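Local coordinates for protein N5-carboxyaminoimidazole ribonucleotide synthetase (Bacillus anthracis, PDB 3QFF) that catalyses a carboxylation step of purine biosynthesis, probably the ATP-dependent formation of N5-carboxyaminoimidazole ribonucleotide from aminoimidazole ribonucleotide and bicarbonate, and binds ADP, at residues Lys39-Lys47 with Ala55-Tyr63; Asn281-Thr292 with Glu309-Asn320. All blocks are in the same frame, centred on the assembly; numbering follows the deposited sequence.

The two contacts follow one another along the chain: contact 1 (39-47 with 55-63) closes long before contact 2 (281-292 with 309-320) opens. Their centres lie about 28 Å apart and their nearest atoms about 14 Å, so they do not touch. Contact 1 joins strands 39-44 and 57-60, the latter at one border of the four-stranded parallel sheet of the N-terminal preATP-grasp region. Contact 2 lays the short helix 286-289 and its flanks, from the ATP-grasp family region, against strand 316-322 of the C-terminal family region, in the eight-stranded antiparallel sheet. The side chain of Asn-281 is about 10 Å from the bound ADP, and the Glu-291 end meets the second subunit.

Contact 1 (Lys39-Lys47 with Ala55-Tyr63); sequences KIAVLDPTK and ADIEIVASY
Over one face of the Tyr-63 ring lies Pro-45, whose CD sits 3.7 Å from the ring centroid in a CH-pi contact; Leu-43 O approaches the ring edge, near its plane. Phe-83 stacks on the same ring. The Asp-44 carboxylate runs alongside Tyr-63, turned 88° from the ring plane, with OD2 3.0 Å from Tyr-63 OH. Gly-22 N donates to OD2, while OD1 accepts from Thr-46 N, an Asx turn at Asp-44. Parallel pairing with strand 57-60 runs through Ile-57 N to Ile-40 O, Val-42 N to Ile-57 O and Ile-59 N to Val-42 O (2.8 Å). With CG1 between its backbone N and carbonyl carbon (chi1 55°), Val-42 sets that methyl 3.6 Å from Ala-55 CB. At the other end of the pairing Asp-56 OD2 receives Ile-40 N at 2.9 Å on its anti side, and Ile-40 O takes both Asp-56 N and Ile-57 N. A water bridges Thr-46 O and Glu-58 OE1, which also accepts from Asn-48 N. Lys-34 forms a salt bridge with Asp-56, so this carboxylate, gripped by a lysine and a backbone N-H, probably stays ionised while tying strand 39-44 to helix 24-35.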
# COMPACT_ATOMS: atom_id res chain seq x y z
N LYS A 39 -9.70 7.79 9.43
CA LYS A 39 -9.37 7.43 10.81
C LYS A 39 -9.95 6.04 11.07
O LYS A 39 -10.95 5.67 10.45
CB LYS A 39 -9.96 8.49 11.75
CG LYS A 39 -9.79 8.20 13.24
CD LYS A 39 -10.14 9.45 14.09
CE LYS A 39 -10.18 9.12 15.59
NZ LYS A 39 -10.44 10.33 16.44
N ILE A 40 -9.34 5.28 11.96
CA ILE A 40 -9.73 3.89 12.19
C ILE A 40 -10.02 3.61 13.66
O ILE A 40 -9.21 3.93 14.54
CB ILE A 40 -8.63 2.89 11.70
CG1 ILE A 40 -8.30 3.11 10.21
CG2 ILE A 40 -9.03 1.41 12.00
CD1 ILE A 40 -9.44 2.82 9.25
N ALA A 41 -11.19 3.01 13.92
CA ALA A 41 -11.50 2.44 15.24
C ALA A 41 -11.66 0.94 15.09
O ALA A 41 -12.25 0.47 14.11
CB ALA A 41 -12.76 3.08 15.82
N VAL A 42 -11.16 0.17 16.05
CA VAL A 42 -11.29 -1.29 15.99
C VAL A 42 -11.80 -1.83 17.33
O VAL A 42 -11.46 -1.31 18.39
CB VAL A 42 -9.94 -1.99 15.59
CG1 VAL A 42 -8.79 -1.57 16.50
CG2 VAL A 42 -10.07 -3.53 15.56
N LEU A 43 -12.63 -2.86 17.26
CA LEU A 43 -13.03 -3.65 18.43
C LEU A 43 -12.54 -5.08 18.29
O LEU A 43 -12.74 -5.72 17.25
CB LEU A 43 -14.55 -3.61 18.62
CG LEU A 43 -15.22 -4.36 19.78
CD1 LEU A 43 -16.59 -3.77 20.01
CD2 LEU A 43 -15.33 -5.86 19.53
N ASP A 44 -11.94 -5.60 19.36
CA ASP A 44 -11.30 -6.92 19.37
C ASP A 44 -11.11 -7.36 20.83
O ASP A 44 -10.82 -6.53 21.69
CB ASP A 44 -9.94 -6.84 18.66
CG ASP A 44 -9.32 -8.22 18.40
OD1 ASP A 44 -8.62 -8.74 19.30
OD2 ASP A 44 -9.52 -8.79 17.30
N PRO A 45 -11.29 -8.67 21.11
CA PRO A 45 -11.13 -9.25 22.45
C PRO A 45 -9.74 -9.11 23.07
O PRO A 45 -9.60 -9.12 24.30
CB PRO A 45 -11.44 -10.73 22.23
CG PRO A 45 -12.37 -10.74 21.09
CD PRO A 45 -11.90 -9.63 20.18
N THR A 46 -8.71 -9.02 22.23
CA THR A 46 -7.32 -8.96 22.71
C THR A 46 -6.73 -7.58 22.48
O THR A 46 -6.97 -6.97 21.43
CB THR A 46 -6.44 -10.00 21.99
OG1 THR A 46 -7.10 -11.27 21.99
CG2 THR A 46 -5.09 -10.15 22.69
N LYS A 47 -5.97 -7.08 23.45
CA LYS A 47 -5.25 -5.81 23.32
C LYS A 47 -4.08 -5.94 22.33
O LYS A 47 -3.55 -7.03 22.13
CB LYS A 47 -4.75 -5.32 24.69
CG LYS A 47 -4.13 -3.92 24.67
CD LYS A 47 -4.61 -3.05 25.84
CE LYS A 47 -3.65 -3.11 27.02
NZ LYS A 47 -2.54 -2.11 26.86
N ALA A 55 -4.61 1.37 14.39
CA ALA A 55 -5.86 2.10 14.64
C ALA A 55 -5.65 3.34 15.49
O ALA A 55 -4.68 3.42 16.26
CB ALA A 55 -6.89 1.18 15.30
N ASP A 56 -6.54 4.32 15.33
CA ASP A 56 -6.52 5.54 16.14
C ASP A 56 -7.21 5.27 17.48
O ASP A 56 -6.80 5.78 18.53
CB ASP A 56 -7.22 6.71 15.43
CG ASP A 56 -6.59 7.05 14.08
OD1 ASP A 56 -5.78 8.00 14.02
OD2 ASP A 56 -6.91 6.38 13.07
N ILE A 57 -8.27 4.46 17.43
CA ILE A 57 -9.03 4.08 18.62
C ILE A 57 -9.13 2.55 18.74
O ILE A 57 -9.43 1.86 17.76
CB ILE A 57 -10.44 4.71 18.61
CG1 ILE A 57 -10.32 6.24 18.52
CG2 ILE A 57 -11.26 4.30 19.84
CD1 ILE A 57 -11.64 6.96 18.31
N GLU A 58 -8.89 2.02 19.95
CA GLU A 58 -8.99 0.60 20.23
C GLU A 58 -10.01 0.33 21.35
O GLU A 58 -9.91 0.91 22.43
CB GLU A 58 -7.61 0.04 20.62
CG GLU A 58 -7.57 -1.45 21.01
CD GLU A 58 -6.20 -1.88 21.58
OE1 GLU A 58 -5.86 -3.07 21.50
OE2 GLU A 58 -5.45 -1.02 22.09
N ILE A 59 -11.00 -0.52 21.07
CA ILE A 59 -11.91 -1.02 22.09
C ILE A 59 -11.66 -2.50 22.34
O ILE A 59 -11.83 -3.34 21.44
CB ILE A 59 -13.39 -0.77 21.72
CG1 ILE A 59 -13.65 0.72 21.52
CG2 ILE A 59 -14.32 -1.34 22.79
CD1 ILE A 59 -14.92 1.03 20.76
N VAL A 60 -11.25 -2.83 23.56
CA VAL A 60 -10.93 -4.20 23.90
C VAL A 60 -12.15 -4.82 24.59
O VAL A 60 -12.41 -4.53 25.76
CB VAL A 60 -9.62 -4.30 24.74
CG1 VAL A 60 -9.27 -5.75 25.08
CG2 VAL A 60 -8.45 -3.68 23.98
N ALA A 61 -12.91 -5.63 23.84
CA ALA A 61 -14.14 -6.28 24.33
C ALA A 61 -14.51 -7.54 23.54
O ALA A 61 -13.98 -7.77 22.46
CB ALA A 61 -15.30 -5.30 24.33
N SER A 62 -15.44 -8.34 24.09
CA SER A 62 -16.00 -9.51 23.41
C SER A 62 -16.87 -9.12 22.23
O SER A 62 -17.53 -8.08 22.25
CB SER A 62 -16.87 -10.34 24.37
OG SER A 62 -16.14 -10.82 25.48
N TYR A 63 -16.92 -9.99 21.22
CA TYR A 63 -17.74 -9.72 20.04
C TYR A 63 -19.25 -9.77 20.31
O TYR A 63 -20.05 -9.29 19.48
CB TYR A 63 -17.39 -10.68 18.90
CG TYR A 63 -15.97 -10.58 18.37
CD1 TYR A 63 -15.13 -11.70 18.35
CD2 TYR A 63 -15.47 -9.37 17.85
CE1 TYR A 63 -13.83 -11.63 17.84
CE2 TYR A 63 -14.17 -9.28 17.36
CZ TYR A 63 -13.36 -10.41 17.35
OH TYR A 63 -12.08 -10.34 16.85
O HOH W 1 -6.72 -4.84 20.02

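Contact 2 (Asn281-Thr292 with Glu309-Asn320); sequences NSGHYTQDACET and ETNLLKPVVMVN
Ala-289 O and Glu-291 N, on either side of Cys-290, bond to Leu-313 N (2.7 Å) and Asn-311 O, a single backbone bridge of Cys-290 with Leu-312 where the chain leaves helix 286-289. Just beyond it, the extended side chain of Glu-291, its CG opposite the backbone N (chi1 -163°), lies beside Asn-311 and takes the ND2 hydrogen at OE2, 3.0 Å away and nearly straight at 173°. Asn-311 ND2 meets this oxygen from above the carboxylate plane, with OE2 in the plane of the amide. The same carboxylate runs along Glu-309, OE1 lying 3.3 Å from Glu-309 CB. Thr-292 OG1 donates to Glu-309 O. Towards the second subunit, Glu-291 OE2 forms a salt bridge with Lys-314 of that subunit and OE1 a hydrogen bond with its Tyr-340, so these loops are part of the interface between the two subunits. Helix 286-289, from the ATP-grasp family region, packs on strand 316-322 of the C-terminal family region, in the antiparallel sheet that both regions share. Val-316 CG1, between its backbone N and carbonyl carbon (chi1 54°), presses on Ala-289 CB at 3.4 Å, tighter than usual, and reaches Tyr-285 CB at 3.7 Å. Leu-312 CD1 also lies against Ala-289 CB. Farther along the strand, the bent Met-318 side chain brings SD to 3.6 Å from His-284 CB and 3.5 Å from Asn-281 O. Asn-281 CA lies over one face of the His-284 ring, near the rim, and the ring stacks with that of His-357.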
# COMPACT_ATOMS: atom_id res chain seq x y z
N ASN A 281 -8.18 -14.51 2.25
CA ASN A 281 -6.76 -14.91 2.11
C ASN A 281 -6.36 -15.15 0.64
O ASN A 281 -5.23 -14.82 0.23
CB ASN A 281 -6.51 -16.16 2.95
CG ASN A 281 -5.03 -16.43 3.24
OD1 ASN A 281 -4.12 -15.85 2.64
ND2 ASN A 281 -4.80 -17.33 4.17
N SER A 282 -7.28 -15.69 -0.16
CA SER A 282 -7.02 -15.96 -1.58
C SER A 282 -6.97 -14.68 -2.46
O SER A 282 -6.71 -14.76 -3.65
CB SER A 282 -7.99 -17.02 -2.13
OG SER A 282 -9.31 -16.51 -2.31
N GLY A 283 -7.21 -13.51 -1.85
CA GLY A 283 -7.11 -12.21 -2.52
C GLY A 283 -5.92 -11.35 -2.10
O GLY A 283 -5.78 -10.21 -2.56
N HIS A 284 -5.06 -11.86 -1.23
CA HIS A 284 -3.89 -11.07 -0.78
C HIS A 284 -2.91 -10.74 -1.90
O HIS A 284 -2.19 -9.72 -1.83
CB HIS A 284 -3.13 -11.79 0.35
CG HIS A 284 -3.90 -11.92 1.63
ND1 HIS A 284 -5.05 -11.20 1.89
CD2 HIS A 284 -3.65 -12.64 2.75
CE1 HIS A 284 -5.49 -11.51 3.10
NE2 HIS A 284 -4.65 -12.38 3.64
N TYR A 285 -2.89 -11.58 -2.94
CA TYR A 285 -2.08 -11.29 -4.13
C TYR A 285 -2.34 -9.90 -4.70
O TYR A 285 -1.45 -9.31 -5.29
CB TYR A 285 -2.32 -12.34 -5.22
CG TYR A 285 -3.61 -12.17 -5.99
CD1 TYR A 285 -4.79 -12.80 -5.56
CD2 TYR A 285 -3.65 -11.42 -7.17
CE1 TYR A 285 -5.98 -12.66 -6.29
CE2 TYR A 285 -4.83 -11.27 -7.88
CZ TYR A 285 -5.98 -11.90 -7.45
OH TYR A 285 -7.13 -11.73 -8.17
N THR A 286 -3.56 -9.40 -4.54
CA THR A 286 -3.96 -8.12 -5.14
C THR A 286 -3.17 -6.93 -4.60
O THR A 286 -3.10 -5.89 -5.25
CB THR A 286 -5.45 -7.79 -4.91
OG1 THR A 286 -5.72 -7.75 -3.49
CG2 THR A 286 -6.34 -8.83 -5.59
N GLN A 287 -2.60 -7.07 -3.40
CA GLN A 287 -1.83 -6.01 -2.76
C GLN A 287 -0.62 -5.58 -3.56
O GLN A 287 -0.20 -4.43 -3.48
CB GLN A 287 -1.33 -6.46 -1.39
CG GLN A 287 -2.38 -6.41 -0.28
CD GLN A 287 -1.76 -6.74 1.05
OE1 GLN A 287 -1.10 -7.78 1.22
NE2 GLN A 287 -1.93 -5.84 2.00
N ASP A 288 -0.02 -6.53 -4.28
CA ASP A 288 1.20 -6.24 -5.02
C ASP A 288 1.04 -6.38 -6.54
O ASP A 288 1.80 -5.78 -7.29
CB ASP A 288 2.36 -7.08 -4.47
CG ASP A 288 2.68 -6.74 -3.02
OD1 ASP A 288 3.06 -5.57 -2.76
OD2 ASP A 288 2.53 -7.62 -2.13
N ALA A 289 0.05 -7.15 -6.97
CA ALA A 289 -0.04 -7.52 -8.39
C ALA A 289 -1.18 -6.88 -9.18
O ALA A 289 -1.21 -7.00 -10.41
CB ALA A 289 -0.11 -9.03 -8.54
N CYS A 290 -2.10 -6.22 -8.48
CA CYS A 290 -3.24 -5.58 -9.15
C CYS A 290 -3.21 -4.08 -9.00
O CYS A 290 -2.57 -3.53 -8.12
CB CYS A 290 -4.58 -6.11 -8.63
SG CYS A 290 -4.93 -7.78 -9.13
N GLU A 291 -3.98 -3.42 -9.86
CA GLU A 291 -4.09 -1.97 -9.85
C GLU A 291 -4.68 -1.40 -8.54
O GLU A 291 -4.29 -0.31 -8.11
CB GLU A 291 -4.88 -1.54 -11.09
CG GLU A 291 -4.71 -0.09 -11.41
CD GLU A 291 -5.28 0.26 -12.76
OE1 GLU A 291 -5.86 1.37 -12.87
OE2 GLU A 291 -5.15 -0.56 -13.70
N THR A 292 -5.61 -2.14 -7.91
CA THR A 292 -6.14 -1.82 -6.57
C THR A 292 -6.14 -3.10 -5.75
O THR A 292 -6.46 -4.16 -6.27
CB THR A 292 -7.64 -1.35 -6.64
OG1 THR A 292 -7.82 -0.41 -7.70
CG2 THR A 292 -8.07 -0.70 -5.31
N GLU A 309 -9.51 0.11 -10.55
CA GLU A 309 -9.37 -0.97 -11.53
C GLU A 309 -8.80 -2.26 -10.92
O GLU A 309 -8.09 -2.21 -9.91
CB GLU A 309 -8.56 -0.51 -12.76
CG GLU A 309 -9.16 0.75 -13.44
CD GLU A 309 -10.66 0.63 -13.73
OE1 GLU A 309 -11.10 -0.45 -14.20
OE2 GLU A 309 -11.42 1.60 -13.51
N THR A 310 -9.12 -3.40 -11.52
CA THR A 310 -8.69 -4.70 -10.97
C THR A 310 -7.72 -5.45 -11.88
O THR A 310 -7.49 -6.66 -11.68
CB THR A 310 -9.87 -5.61 -10.71
OG1 THR A 310 -10.56 -5.82 -11.95
CG2 THR A 310 -10.81 -5.00 -9.68
N ASN A 311 -7.17 -4.75 -12.87
CA ASN A 311 -6.21 -5.32 -13.80
C ASN A 311 -5.05 -5.99 -13.10
O ASN A 311 -4.49 -5.44 -12.14
CB ASN A 311 -5.66 -4.23 -14.71
CG ASN A 311 -6.73 -3.57 -15.54
OD1 ASN A 311 -7.48 -4.25 -16.25
ND2 ASN A 311 -6.83 -2.25 -15.46
N LEU A 312 -4.69 -7.17 -13.60
CA LEU A 312 -3.49 -7.86 -13.16
C LEU A 312 -2.30 -7.21 -13.88
O LEU A 312 -2.19 -7.28 -15.11
CB LEU A 312 -3.55 -9.35 -13.49
CG LEU A 312 -2.37 -10.15 -12.90
CD1 LEU A 312 -2.45 -10.25 -11.38
CD2 LEU A 312 -2.26 -11.51 -13.51
N LEU A 313 -1.41 -6.60 -13.10
CA LEU A 313 -0.27 -5.87 -13.65
C LEU A 313 0.98 -6.73 -13.77
O LEU A 313 1.85 -6.44 -14.59
CB LEU A 313 0.02 -4.61 -12.81
CG LEU A 313 -1.09 -3.56 -12.74
CD1 LEU A 313 -0.63 -2.35 -11.93
CD2 LEU A 313 -1.56 -3.13 -14.13
N LYS A 314 1.07 -7.78 -12.96
CA LYS A 314 2.13 -8.79 -13.07
C LYS A 314 1.64 -10.13 -12.52
O LYS A 314 0.86 -10.15 -11.56
CB LYS A 314 3.39 -8.32 -12.31
CG LYS A 314 4.70 -9.10 -12.66
CD LYS A 314 5.90 -8.16 -12.77
CE LYS A 314 7.23 -8.92 -12.71
NZ LYS A 314 8.38 -7.96 -12.65
N PRO A 315 2.09 -11.26 -13.12
CA PRO A 315 1.75 -12.56 -12.54
C PRO A 315 2.36 -12.74 -11.14
O PRO A 315 3.43 -12.20 -10.84
CB PRO A 315 2.34 -13.56 -13.56
CG PRO A 315 2.38 -12.80 -14.85
CD PRO A 315 2.72 -11.39 -14.44
N VAL A 316 1.67 -13.49 -10.28
CA VAL A 316 2.01 -13.54 -8.86
C VAL A 316 1.71 -14.91 -8.26
O VAL A 316 0.74 -15.59 -8.64
CB VAL A 316 1.27 -12.39 -8.06
CG1 VAL A 316 -0.25 -12.43 -8.31
CG2 VAL A 316 1.59 -12.44 -6.54
N VAL A 317 2.56 -15.32 -7.33
CA VAL A 317 2.24 -16.44 -6.44
C VAL A 317 2.27 -15.90 -5.03
O VAL A 317 3.32 -15.44 -4.55
CB VAL A 317 3.26 -17.63 -6.57
CG1 VAL A 317 3.01 -18.70 -5.52
CG2 VAL A 317 3.15 -18.23 -7.97
N MET A 318 1.12 -15.94 -4.37
CA MET A 318 1.06 -15.63 -2.96
C MET A 318 1.37 -16.90 -2.19
O MET A 318 0.82 -17.97 -2.52
CB MET A 318 -0.31 -15.11 -2.55
CG MET A 318 -0.32 -14.67 -1.08
SD MET A 318 -1.75 -15.13 -0.14
CE MET A 318 -1.64 -16.93 -0.08
N VAL A 319 2.26 -16.81 -1.21
CA VAL A 319 2.50 -17.94 -0.30
C VAL A 319 2.20 -17.54 1.13
O VAL A 319 2.68 -16.51 1.61
CB VAL A 319 3.96 -18.47 -0.38
CG1 VAL A 319 4.01 -19.90 0.21
CG2 VAL A 319 4.45 -18.50 -1.79
N ASN A 320 1.41 -18.35 1.82
CA ASN A 320 1.12 -18.09 3.22
C ASN A 320 2.30 -18.37 4.15
O ASN A 320 3.03 -19.34 3.94
CB ASN A 320 -0.08 -18.94 3.70
CG ASN A 320 -1.39 -18.16 3.72
OD1 ASN A 320 -1.42 -16.94 3.51
ND2 ASN A 320 -2.47 -18.87 3.99